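Local coordinates for lysyl oxidase (PDB 1W7C), which oxidises the primary amine of lysine side chains and related amines to aldehydes, using copper and a topaquinone cofactor, at the interface of chains A and B. Numbering follows the deposited sequence. Chains: chain A/B, Lysyl oxidase.

Contact 1: the interface of chains A and B. Residues chain A 292, 688-691; chain B 268, 278.
B:Asp278 is held by its carboxylate and its backbone carbonyl among groups of chain A. The guanidinium NH1 of A:Arg292 makes a salt bridge of 2.8 Å to OD1 of B:Asp278, coming nearly along the C-O axis, with the two planes turned 57° apart. Hydroxyl and backbone donors add further bonds. The A:Thr689 hydroxyl OG1 gives a hydrogen bond to OD2 of B:Asp278 on its syn lone pair. Its chi1 of -173°, with OG1 opposite the backbone N, aims it there. The amide N of A:Thr690 reaches the same OD2 at 2.9 Å from above the carboxylate plane. OG1 of A:Thr690 bonds the carbonyl O of B:Asp278 at 2.6 Å, and NE2 of A:Gln691 donates to that same hydroxyl oxygen. A second grip is purely arginine to carbonyl. NE and NH2 of the extended B:Arg268 both bond O of A:Asp688, at 2.8 Å from NE, with the oxygen in the guanidinium plane. Water adds bridges: water 1 joins A:Arg292, A:Thr689 and B:Asp278, and water 2 joins A:Asp688 O to B:Asp278 OD2. All the residues lie in loops. A:Asp688 to A:Gln691 lead directly into strand 692-697, while B:Asp278 precedes strand 284-286.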
ATOM      1  N   ARG A 292      16.140 -16.038 -12.982  1.00 17.33           N
ATOM      2  CA  ARG A 292      16.282 -14.932 -13.949  1.00 17.38           C
ATOM      3  C   ARG A 292      17.054 -13.692 -13.472  1.00 17.15           C
ATOM      4  O   ARG A 292      17.075 -12.674 -14.168  1.00 17.86           O
ATOM      5  CB  ARG A 292      14.896 -14.510 -14.489  1.00 17.35           C
ATOM      6  CG  ARG A 292      14.045 -15.686 -14.947  1.00 18.95           C
ATOM      7  CD  ARG A 292      12.911 -15.378 -15.854  1.00 19.14           C
ATOM      8  NE  ARG A 292      12.219 -14.161 -15.416  1.00 16.90           N
ATOM      9  CZ  ARG A 292      11.790 -13.197 -16.223  1.00 17.26           C
ATOM     10  NH1 ARG A 292      11.810 -13.354 -17.549  1.00 17.95           N
ATOM     11  NH2 ARG A 292      11.336 -12.066 -15.674  1.00 17.10           N
ATOM     12  N   ASP A 688      10.236  -3.230 -23.461  1.00 18.27           N
ATOM     13  CA  ASP A 688      11.137  -4.201 -24.047  1.00 16.99           C
ATOM     14  C   ASP A 688      11.138  -5.610 -23.417  1.00 17.31           C
ATOM     15  O   ASP A 688      11.766  -6.545 -23.933  1.00 19.42           O
ATOM     16  CB  ASP A 688      12.567  -3.639 -24.068  1.00 19.82           C
ATOM     17  CG  ASP A 688      13.106  -3.336 -22.708  1.00 20.77           C
ATOM     18  OD1 ASP A 688      12.362  -2.748 -21.911  1.00 24.22           O
ATOM     19  OD2 ASP A 688      14.262  -3.641 -22.374  1.00 23.30           O
ATOM     20  N   THR A 689      10.406  -5.804 -22.322  1.00 18.08           N
ATOM     21  CA  THR A 689      10.348  -7.134 -21.749  1.00 16.68           C
ATOM     22  C   THR A 689       9.691  -8.125 -22.705  1.00 16.92           C
ATOM     23  O   THR A 689       8.796  -7.772 -23.481  1.00 18.67           O
ATOM     24  CB  THR A 689       9.647  -7.162 -20.368  1.00 16.52           C
ATOM     25  OG1 THR A 689       9.778  -8.472 -19.817  1.00 16.79           O
ATOM     26  CG2 THR A 689       8.150  -6.870 -20.411  1.00 18.06           C
ATOM     27  N   THR A 690      10.107  -9.379 -22.655  1.00 17.63           N
ATOM     28  CA  THR A 690       9.412 -10.427 -23.360  1.00 19.00           C
ATOM     29  C   THR A 690       8.235 -10.978 -22.555  1.00 16.84           C
ATOM     30  O   THR A 690       7.477 -11.781 -23.107  1.00 18.18           O
ATOM     31  CB  THR A 690      10.321 -11.583 -23.656  1.00 18.67           C
ATOM     32  OG1 THR A 690      10.740 -12.186 -22.426  1.00 21.02           O
ATOM     33  CG2 THR A 690      11.592 -11.177 -24.440  1.00 20.43           C
ATOM     34  N   GLN A 691       8.088 -10.574 -21.286  1.00 18.15           N
ATOM     35  CA  GLN A 691       7.054 -11.155 -20.433  1.00 17.21           C
ATOM     36  C   GLN A 691       5.744 -10.387 -20.653  1.00 16.48           C
ATOM     37  O   GLN A 691       5.245  -9.675 -19.776  1.00 16.54           O
ATOM     38  CB  GLN A 691       7.494 -11.118 -18.958  1.00 16.32           C
ATOM     39  CG  GLN A 691       8.807 -11.857 -18.723  1.00 17.42           C
ATOM     40  CD  GLN A 691       8.751 -13.312 -19.146  1.00 18.35           C
ATOM     41  OE1 GLN A 691       7.990 -14.106 -18.594  1.00 18.16           O
ATOM     42  NE2 GLN A 691       9.546 -13.665 -20.161  1.00 19.49           N
TER
ATOM     43  N   ARG B 268       5.549  -5.030 -27.470  1.00 22.90           N
ATOM     44  CA  ARG B 268       6.975  -5.097 -27.677  1.00 20.30           C
ATOM     45  C   ARG B 268       7.330  -4.911 -29.146  1.00 24.39           C
ATOM     46  O   ARG B 268       6.663  -5.468 -30.014  1.00 34.75           O
ATOM     47  CB  ARG B 268       7.466  -6.467 -27.229  1.00 29.35           C
ATOM     48  CG  ARG B 268       8.925  -6.630 -27.294  1.00 20.88           C
ATOM     49  CD  ARG B 268       9.455  -7.900 -26.719  1.00 24.77           C
ATOM     50  NE  ARG B 268      10.802  -7.700 -26.237  1.00 45.47           N
ATOM     51  CZ  ARG B 268      11.907  -7.715 -26.981  1.00 33.43           C
ATOM     52  NH1 ARG B 268      11.887  -8.015 -28.278  1.00 35.11           N
ATOM     53  NH2 ARG B 268      13.033  -7.422 -26.394  1.00 35.42           N
ATOM     54  N   ASP B 278      15.847 -12.724 -19.909  1.00 18.79           N
ATOM     55  CA  ASP B 278      14.435 -12.577 -20.270  1.00 17.48           C
ATOM     56  C   ASP B 278      14.028 -13.596 -21.346  1.00 18.74           C
ATOM     57  O   ASP B 278      12.881 -13.589 -21.789  1.00 21.57           O
ATOM     58  CB  ASP B 278      14.114 -11.147 -20.720  1.00 18.51           C
ATOM     59  CG  ASP B 278      12.751 -10.669 -20.309  1.00 19.02           C
ATOM     60  OD1 ASP B 278      12.043 -11.335 -19.479  1.00 20.03           O
ATOM     61  OD2 ASP B 278      12.322  -9.575 -20.761  1.00 20.39           O
TER
HETATM   62  O   HOH W   1      11.036  -9.625 -17.384  1.00 18.94           O
HETATM   63  O   HOH W   2      13.662  -8.323 -22.721  1.00 19.46           O

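Contact 2: the interface of chains A and B. Residues chain A 289, 292, 691, 711; chain B 280-282.
B:Ser282 and A:Gln691 meet in a close-packed part of this contact. The amide oxygen OE1 of A:Gln691 takes two hydrogen bonds from B:Ser282, from OG at 2.8 Å and from the backbone N at 2.9 Å. Both donors reach it from the same face of the amide plane. The other end of that amide is held within chain A, where NE2 of A:Gln691 donates to OD1 of A:Asn711, which probably helps fix its rotation. CB of B:Ser282 lies 3.6 Å above the guanidinium plane of A:Arg292, over its centre. NH1 of the same guanidinium donates to O of B:Arg280 at 2.9 Å, nearly in line with the C=O bond. The bend at chi3 (-42°) of A:Arg292 turns the guanidinium toward this strip of backbone. OE1 of A:Glu289 accepts the backbone N of B:Lys281 at 2.9 Å, from above the carboxylate plane. The B:Lys281 chain packs across this carboxylate, its CG 3.5 Å from CD of A:Glu289. The far end is looser and watered. There NZ of B:Lys281 stays 3.8 Å from OE2 of A:Glu289 in a long salt bridge, and both bind water 4. Water 3 links A:Glu289 N to B:Lys281 O. All lie in loops, B:Arg280 to B:Ser282 just before strand 284-286.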
ATOM      1  N   GLU A 289      11.523 -22.269 -15.844  1.00 20.30           N
ATOM      2  CA  GLU A 289      12.718 -22.253 -16.696  1.00 22.16           C
ATOM      3  C   GLU A 289      13.935 -21.726 -15.943  1.00 20.18           C
ATOM      4  O   GLU A 289      14.906 -21.290 -16.550  1.00 22.42           O
ATOM      5  CB  GLU A 289      12.455 -21.456 -17.967  1.00 22.59           C
ATOM      6  CG  GLU A 289      11.464 -22.155 -18.893  1.00 24.63           C
ATOM      7  CD  GLU A 289      11.362 -21.536 -20.272  1.00 34.78           C
ATOM      8  OE1 GLU A 289      11.792 -20.396 -20.499  1.00 23.48           O
ATOM      9  OE2 GLU A 289      10.830 -22.201 -21.139  1.00 33.02           O
ATOM     10  N   ARG A 292      16.140 -16.038 -12.982  1.00 17.33           N
ATOM     11  CA  ARG A 292      16.282 -14.932 -13.949  1.00 17.38           C
ATOM     12  C   ARG A 292      17.054 -13.692 -13.472  1.00 17.15           C
ATOM     13  O   ARG A 292      17.075 -12.674 -14.168  1.00 17.86           O
ATOM     14  CB  ARG A 292      14.896 -14.510 -14.489  1.00 17.35           C
ATOM     15  CG  ARG A 292      14.045 -15.686 -14.947  1.00 18.95           C
ATOM     16  CD  ARG A 292      12.911 -15.378 -15.854  1.00 19.14           C
ATOM     17  NE  ARG A 292      12.219 -14.161 -15.416  1.00 16.90           N
ATOM     18  CZ  ARG A 292      11.790 -13.197 -16.223  1.00 17.26           C
ATOM     19  NH1 ARG A 292      11.810 -13.354 -17.549  1.00 17.95           N
ATOM     20  NH2 ARG A 292      11.336 -12.066 -15.674  1.00 17.10           N
ATOM     21  N   GLN A 691       8.088 -10.574 -21.286  1.00 18.15           N
ATOM     22  CA  GLN A 691       7.054 -11.155 -20.433  1.00 17.21           C
ATOM     23  C   GLN A 691       5.744 -10.387 -20.653  1.00 16.48           C
ATOM     24  O   GLN A 691       5.245  -9.675 -19.776  1.00 16.54           O
ATOM     25  CB  GLN A 691       7.494 -11.118 -18.958  1.00 16.32           C
ATOM     26  CG  GLN A 691       8.807 -11.857 -18.723  1.00 17.42           C
ATOM     27  CD  GLN A 691       8.751 -13.312 -19.146  1.00 18.35           C
ATOM     28  OE1 GLN A 691       7.990 -14.106 -18.594  1.00 18.16           O
ATOM     29  NE2 GLN A 691       9.546 -13.665 -20.161  1.00 19.49           N
ATOM     30  N   ASN A 711       7.933 -17.045 -25.170  1.00 25.36           N
ATOM     31  CA  ASN A 711       7.500 -17.770 -23.998  1.00 23.63           C
ATOM     32  C   ASN A 711       6.480 -18.846 -24.357  1.00 22.36           C
ATOM     33  O   ASN A 711       5.375 -18.538 -24.794  1.00 29.91           O
ATOM     34  CB  ASN A 711       6.913 -16.812 -22.990  1.00 25.07           C
ATOM     35  CG  ASN A 711       7.938 -15.808 -22.489  1.00 21.07           C
ATOM     36  OD1 ASN A 711       8.728 -16.114 -21.601  1.00 23.54           O
ATOM     37  ND2 ASN A 711       7.895 -14.583 -23.016  1.00 22.51           N
TER
ATOM     38  N   ARG B 280      14.105 -16.605 -20.436  1.00 19.15           N
ATOM     39  CA  ARG B 280      13.544 -17.592 -19.521  1.00 19.15           C
ATOM     40  C   ARG B 280      12.173 -17.077 -19.105  1.00 18.71           C
ATOM     41  O   ARG B 280      11.990 -15.895 -18.828  1.00 17.99           O
ATOM     42  CB  ARG B 280      14.429 -17.768 -18.277  1.00 18.34           C
ATOM     43  CG  ARG B 280      15.844 -18.230 -18.563  1.00 18.24           C
ATOM     44  CD  ARG B 280      16.751 -18.304 -17.331  1.00 19.67           C
ATOM     45  NE  ARG B 280      18.084 -18.745 -17.755  1.00 20.79           N
ATOM     46  CZ  ARG B 280      19.019 -19.235 -16.963  1.00 20.43           C
ATOM     47  NH1 ARG B 280      18.780 -19.419 -15.676  1.00 21.11           N
ATOM     48  NH2 ARG B 280      20.185 -19.629 -17.484  1.00 24.37           N
ATOM     49  N   LYS B 281      11.217 -17.988 -18.998  1.00 18.81           N
ATOM     50  CA  LYS B 281       9.855 -17.661 -18.549  1.00 19.50           C
ATOM     51  C   LYS B 281       9.864 -17.161 -17.133  1.00 18.44           C
ATOM     52  O   LYS B 281      10.527 -17.736 -16.284  1.00 19.48           O
ATOM     53  CB  LYS B 281       8.998 -18.932 -18.527  1.00 28.98           C
ATOM     54  CG  LYS B 281       8.533 -19.479 -19.839  1.00 32.27           C
ATOM     55  CD  LYS B 281       7.605 -20.710 -19.601  1.00 52.15           C
ATOM     56  CE  LYS B 281       8.042 -21.937 -20.355  1.00 46.12           C
ATOM     57  NZ  LYS B 281       7.290 -23.212 -20.036  1.00 35.63           N
ATOM     58  N   SER B 282       9.061 -16.146 -16.841  1.00 17.27           N
ATOM     59  CA  SER B 282       8.995 -15.657 -15.492  1.00 17.20           C
ATOM     60  C   SER B 282       8.241 -16.622 -14.557  1.00 19.58           C
ATOM     61  O   SER B 282       7.592 -17.571 -15.004  1.00 18.78           O
ATOM     62  CB  SER B 282       8.356 -14.258 -15.506  1.00 17.56           C
ATOM     63  OG  SER B 282       7.001 -14.239 -15.977  1.00 18.49           O
TER
HETATM   64  O   HOH W   3      11.562 -19.656 -14.632  1.00 20.46           O
HETATM   65  O   HOH W   4       9.636 -24.587 -20.450  1.00 35.13           O

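Contact 3: the interface of chains A and B. Residues chain A 402, 404, 428, 430, 441, 443; chain B 407-408.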
ATOM      1  N   PHE A 402      14.831 -13.113  -4.438  1.00 14.42           N
ATOM      2  CA  PHE A 402      13.879 -13.893  -5.196  1.00 14.32           C
ATOM      3  C   PHE A 402      13.118 -13.056  -6.198  1.00 13.36           C
ATOM      4  O   PHE A 402      12.931 -11.846  -6.016  1.00 14.50           O
ATOM      5  CB  PHE A 402      12.887 -14.671  -4.300  1.00 14.04           C
ATOM      6  CG  PHE A 402      11.979 -13.799  -3.455  1.00 13.68           C
ATOM      7  CD1 PHE A 402      12.402 -13.342  -2.223  1.00 15.12           C
ATOM      8  CD2 PHE A 402      10.695 -13.486  -3.889  1.00 15.34           C
ATOM      9  CE1 PHE A 402      11.573 -12.568  -1.420  1.00 15.18           C
ATOM     10  CE2 PHE A 402       9.853 -12.711  -3.085  1.00 16.28           C
ATOM     11  CZ  PHE A 402      10.294 -12.257  -1.859  1.00 15.31           C
ATOM     12  N   ASN A 404       9.535 -12.473  -7.684  1.00 14.06           N
ATOM     13  CA  ASN A 404       8.109 -12.713  -7.500  1.00 13.99           C
ATOM     14  C   ASN A 404       7.368 -12.544  -8.812  1.00 14.87           C
ATOM     15  O   ASN A 404       7.854 -11.853  -9.704  1.00 15.23           O
ATOM     16  CB  ASN A 404       7.502 -11.765  -6.444  1.00 14.57           C
ATOM     17  CG  ASN A 404       6.154 -12.235  -5.943  1.00 15.79           C
ATOM     18  OD1 ASN A 404       5.892 -13.462  -5.872  1.00 17.78           O
ATOM     19  ND2 ASN A 404       5.275 -11.285  -5.567  1.00 16.27           N
ATOM     20  N   ASN A 428      13.250  -9.119  -5.532  1.00 13.84           N
ATOM     21  CA  ASN A 428      12.964  -8.882  -4.132  1.00 12.64           C
ATOM     22  C   ASN A 428      14.171  -9.276  -3.314  1.00 12.98           C
ATOM     23  O   ASN A 428      14.689 -10.386  -3.487  1.00 14.34           O
ATOM     24  CB  ASN A 428      11.759  -9.727  -3.711  1.00 13.01           C
ATOM     25  CG  ASN A 428      10.484  -9.296  -4.381  1.00 12.99           C
ATOM     26  OD1 ASN A 428       9.804  -8.392  -3.860  1.00 14.09           O
ATOM     27  ND2 ASN A 428      10.212  -9.802  -5.599  1.00 14.43           N
ATOM     28  N   ARG A 430      15.103  -9.448   0.723  1.00 14.15           N
ATOM     29  CA  ARG A 430      14.560  -9.397   2.080  1.00 14.65           C
ATOM     30  C   ARG A 430      15.585  -9.779   3.145  1.00 13.47           C
ATOM     31  O   ARG A 430      16.423 -10.666   2.920  1.00 14.28           O
ATOM     32  CB  ARG A 430      13.384 -10.372   2.209  1.00 15.26           C
ATOM     33  CG  ARG A 430      12.952 -10.697   3.615  1.00 16.72           C
ATOM     34  CD  ARG A 430      11.702 -11.573   3.681  1.00 16.45           C
ATOM     35  NE  ARG A 430      10.520 -10.813   3.286  1.00 15.40           N
ATOM     36  CZ  ARG A 430       9.633 -11.168   2.394  1.00 13.38           C
ATOM     37  NH1 ARG A 430       9.727 -12.336   1.769  1.00 15.16           N
ATOM     38  NH2 ARG A 430       8.629 -10.367   2.112  1.00 16.55           N
ATOM     39  N   ASN A 441      10.464  -7.100   9.140  0.60 11.41           N
ATOM     40  CA  ASN A 441      10.583  -7.735   7.847  0.60 13.32           C
ATOM     41  C   ASN A 441      10.812  -6.638   6.825  0.60 13.69           C
ATOM     42  O   ASN A 441       9.916  -5.813   6.591  0.60 13.39           O
ATOM     43  CB  ASN A 441       9.289  -8.513   7.601  0.60 14.07           C
ATOM     44  CG  ASN A 441       9.324  -9.337   6.349  1.00 14.46           C
ATOM     45  OD1 ASN A 441      10.069  -9.031   5.401  1.00 15.41           O
ATOM     46  ND2 ASN A 441       8.527 -10.415   6.343  1.00 14.97           N
ATOM     47  N   LEU A 443      11.820  -5.366   2.982  1.00 13.18           N
ATOM     48  CA  LEU A 443      11.738  -5.797   1.595  1.00 13.82           C
ATOM     49  C   LEU A 443      12.090  -4.625   0.675  1.00 11.75           C
ATOM     50  O   LEU A 443      11.649  -3.514   0.877  1.00 13.58           O
ATOM     51  CB  LEU A 443      10.334  -6.329   1.290  1.00 13.61           C
ATOM     52  CG  LEU A 443      10.139  -6.925  -0.083  1.00 13.04           C
ATOM     53  CD1 LEU A 443      10.939  -8.198  -0.263  1.00 15.93           C
ATOM     54  CD2 LEU A 443       8.676  -7.198  -0.329  1.00 14.64           C
TER
ATOM     55  N   ASP B 407       3.906 -12.513  -0.831  1.00 15.69           N
ATOM     56  CA  ASP B 407       5.362 -12.537  -0.825  1.00 20.50           C
ATOM     57  C   ASP B 407       5.995 -12.375   0.560  1.00 17.93           C
ATOM     58  O   ASP B 407       7.202 -12.369   0.673  1.00 27.48           O
ATOM     59  CB  ASP B 407       5.933 -11.492  -1.806  1.00 27.37           C
ATOM     60  CG  ASP B 407       5.725 -10.031  -1.360  1.00 33.95           C
ATOM     61  OD1 ASP B 407       5.500  -9.755  -0.180  1.00 31.33           O
ATOM     62  OD2 ASP B 407       5.805  -9.065  -2.163  1.00 25.42           O
ATOM     63  N   TYR B 408       5.167 -12.302   1.582  1.00 14.51           N
ATOM     64  CA  TYR B 408       5.587 -12.159   2.982  1.00 14.56           C
ATOM     65  C   TYR B 408       4.661 -13.064   3.815  1.00 14.40           C
ATOM     66  O   TYR B 408       3.475 -13.266   3.466  1.00 15.36           O
ATOM     67  CB  TYR B 408       5.499 -10.689   3.447  1.00 14.15           C
ATOM     68  CG  TYR B 408       4.090 -10.192   3.466  1.00 14.59           C
ATOM     69  CD1 TYR B 408       3.447  -9.796   2.304  1.00 15.31           C
ATOM     70  CD2 TYR B 408       3.380 -10.114   4.656  1.00 14.31           C
ATOM     71  CE1 TYR B 408       2.128  -9.349   2.317  1.00 15.38           C
ATOM     72  CE2 TYR B 408       2.076  -9.661   4.682  1.00 15.04           C
ATOM     73  CZ  TYR B 408       1.443  -9.293   3.520  1.00 15.52           C
ATOM     74  OH  TYR B 408       0.119  -8.943   3.573  1.00 16.33           O
TER
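Three strands of chain A, 398-405, 425-433 and 440-446, present side chains to a loop of chain B at B:Asp407 and B:Tyr408. They belong to the enzyme domain of the copper amine oxidase family. Strands 425-433 and 440-446 flank the topaquinone formed from A:Tyr438, so the contact may help link the dimer interface to the cofactor. A:Arg430 bonds the backbone of B:Asp407. NH1 and NH2 both donate end-on to the carbonyl O of B:Asp407, the NH1 bond being 2.8 Å long. The oxygen sits at the edge of the guanidinium, in its plane. NH1 comes nearly in line with the C=O bond, while NH2 approaches from above the carbonyl plane. The chain folds at chi3 (-71°), which brings both terminal nitrogens to face the loop. Its NE donates to OD1 of A:Asn441 at 2.8 Å, on a lone pair in the carbonyl plane. This second-shell bond helps fix the rotation of the guanidinium. A:Leu443 supports one face, with CD1 3.9 Å above the plane toward its rim. The carboxylate of B:Asp407 is a more distant partner, with OD1 3.9 Å from NH2 of A:Arg430 in a long salt bridge. CB of B:Asp407 packs beside the amide of A:Asn404, with ND2 at 3.8 Å. Further back, CB of A:Asn428 lies 3.4 Å above the ring of A:Phe402, over its centre. B:Tyr408 touches the arginine through its CB, which lies 3.4 Å from NH2 of A:Arg430.

Contact 4: the interface of chains A and B. Residues chain A 581-582, 584, 653; chain B 550-552.
B:Asn550 and B:Gly551 both have positive phi (54° and 63°) in the short 3-10 helix 549-551, and this turn presents the B:Asn550 carbonyl and side chain to chain A. The B:Asn550 amide pairs with the backbone of A:His582. OD1 of B:Asn550 accepts N of A:His582 at 2.9 Å, on a lone pair in the carbonyl plane. ND2 of B:Asn550 donates back to O of A:His582 at 3.1 Å. It also donates to OE1 of B:Gln552 at 2.9 Å, which helps fix the rotation of the amide. The imidazole of A:His582 lies over this amide with the planes 16° apart, and OD1 of B:Asn550 sits 3.3 Å above the ring centre. A:His653 meets B:Asn550 differently. Its NE2 donates to O of B:Asn550 at 2.7 Å, in the ring plane and nearly straight onto the carbonyl. The ring stands steeply against the B:Asn550 amide. CD1 of A:Ile584 and CG2 of A:Val581 cover opposite faces of the A:His653 ring, each toward the rim. CG1 of A:Ile584 packs on the B:Gln552 amide, 3.8 Å from CD. The copper ligand A:His654 follows A:His653 in strand 642-654, so this contact probably helps tie the subunit interface to the copper site.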
ATOM      1  N   VAL A 581       3.972   8.322   8.305  1.00 13.41           N
ATOM      2  CA  VAL A 581       3.763   8.996   9.567  1.00 13.94           C
ATOM      3  C   VAL A 581       5.071   9.168  10.326  1.00 13.54           C
ATOM      4  O   VAL A 581       6.038   8.473  10.098  1.00 15.32           O
ATOM      5  CB  VAL A 581       2.722   8.285  10.449  1.00 15.44           C
ATOM      6  CG1 VAL A 581       1.381   8.056   9.680  1.00 16.56           C
ATOM      7  CG2 VAL A 581       3.233   6.969  10.966  1.00 16.96           C
ATOM      8  N   HIS A 582       5.068  10.154  11.219  1.00 13.32           N
ATOM      9  CA  HIS A 582       6.189  10.484  12.075  1.00 13.66           C
ATOM     10  C   HIS A 582       5.755  10.477  13.548  1.00 13.36           C
ATOM     11  O   HIS A 582       4.591  10.217  13.859  1.00 13.76           O
ATOM     12  CB  HIS A 582       6.795  11.842  11.665  1.00 13.78           C
ATOM     13  CG  HIS A 582       5.838  12.985  11.721  1.00 13.48           C
ATOM     14  ND1 HIS A 582       5.333  13.503  12.891  1.00 14.14           N
ATOM     15  CD2 HIS A 582       5.233  13.668  10.723  1.00 15.28           C
ATOM     16  CE1 HIS A 582       4.478  14.480  12.609  1.00 16.22           C
ATOM     17  NE2 HIS A 582       4.392  14.587  11.300  1.00 16.06           N
ATOM     18  N   ILE A 584       4.395  11.185  17.100  1.00 14.36           N
ATOM     19  CA  ILE A 584       3.370  12.005  17.776  1.00 15.52           C
ATOM     20  C   ILE A 584       3.992  12.886  18.844  1.00 14.68           C
ATOM     21  O   ILE A 584       3.754  14.090  18.879  1.00 15.55           O
ATOM     22  CB  ILE A 584       2.271  11.112  18.356  1.00 15.41           C
ATOM     23  CG1 ILE A 584       1.571  10.356  17.234  1.00 15.63           C
ATOM     24  CG2 ILE A 584       1.280  11.965  19.172  1.00 15.97           C
ATOM     25  CD1 ILE A 584       0.667   9.219  17.688  1.00 16.62           C
ATOM     26  N   HIS A 653       1.709   4.145  14.017  1.00 13.66           N
ATOM     27  CA  HIS A 653       1.161   4.391  15.342  1.00 13.20           C
ATOM     28  C   HIS A 653       0.429   3.127  15.775  1.00 14.68           C
ATOM     29  O   HIS A 653      -0.661   2.823  15.274  1.00 18.49           O
ATOM     30  CB  HIS A 653       0.159   5.535  15.320  1.00 13.90           C
ATOM     31  CG  HIS A 653       0.661   6.797  14.694  1.00 13.98           C
ATOM     32  ND1 HIS A 653       1.865   7.376  15.035  1.00 14.82           N
ATOM     33  CD2 HIS A 653       0.131   7.565  13.719  1.00 14.16           C
ATOM     34  CE1 HIS A 653       2.025   8.474  14.315  1.00 15.03           C
ATOM     35  NE2 HIS A 653       0.999   8.595  13.488  1.00 14.51           N
TER
ATOM     36  N   ASN B 550      -1.182  13.132   9.889  1.00 15.20           N
ATOM     37  CA  ASN B 550      -0.159  12.232  10.425  1.00 13.89           C
ATOM     38  C   ASN B 550      -0.728  10.905  10.883  1.00 13.00           C
ATOM     39  O   ASN B 550      -0.146  10.228  11.722  1.00 14.66           O
ATOM     40  CB  ASN B 550       0.632  12.896  11.570  1.00 14.56           C
ATOM     41  CG  ASN B 550       1.891  12.104  11.916  1.00 14.39           C
ATOM     42  OD1 ASN B 550       2.624  11.658  11.032  1.00 14.63           O
ATOM     43  ND2 ASN B 550       2.168  11.977  13.224  1.00 14.61           N
ATOM     44  N   GLY B 551      -1.854  10.497  10.302  1.00 13.26           N
ATOM     45  CA  GLY B 551      -2.431   9.214  10.633  1.00 13.65           C
ATOM     46  C   GLY B 551      -2.861   9.076  12.088  1.00 13.40           C
ATOM     47  O   GLY B 551      -2.987   7.954  12.581  1.00 13.46           O
ATOM     48  N   GLN B 552      -3.134  10.165  12.764  1.00 13.71           N
ATOM     49  CA  GLN B 552      -3.352  10.172  14.218  1.00 13.70           C
ATOM     50  C   GLN B 552      -4.788   9.844  14.603  1.00 14.55           C
ATOM     51  O   GLN B 552      -5.428  10.543  15.413  1.00 15.80           O
ATOM     52  CB  GLN B 552      -2.896  11.494  14.823  1.00 14.23           C
ATOM     53  CG  GLN B 552      -1.358  11.539  14.869  1.00 15.91           C
ATOM     54  CD  GLN B 552      -0.753  12.762  15.529  1.00 16.08           C
ATOM     55  OE1 GLN B 552       0.354  13.145  15.131  1.00 16.30           O
ATOM     56  NE2 GLN B 552      -1.409  13.336  16.567  1.00 17.18           N
TER

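Contacts 1 and 2 are one continuous patch. Their centres lie about 8 Å apart and they share A:Arg292 and A:Gln691, which meet successive stretches of the same chain B segment. Contact 3 stands about 21 Å from contact 1 and 19 Å from contact 2. Contact 4 is about 26 Å from contact 3 and 41 to 42 Å from the other two. The centres of contacts 3 and 4 are about 20 and 17 Å from A:Asp358, the likely catalytic base, against 38 to 39 Å for contacts 1 and 2. Two-fold symmetry repeats every contact, so the dimer is held at widely spaced points.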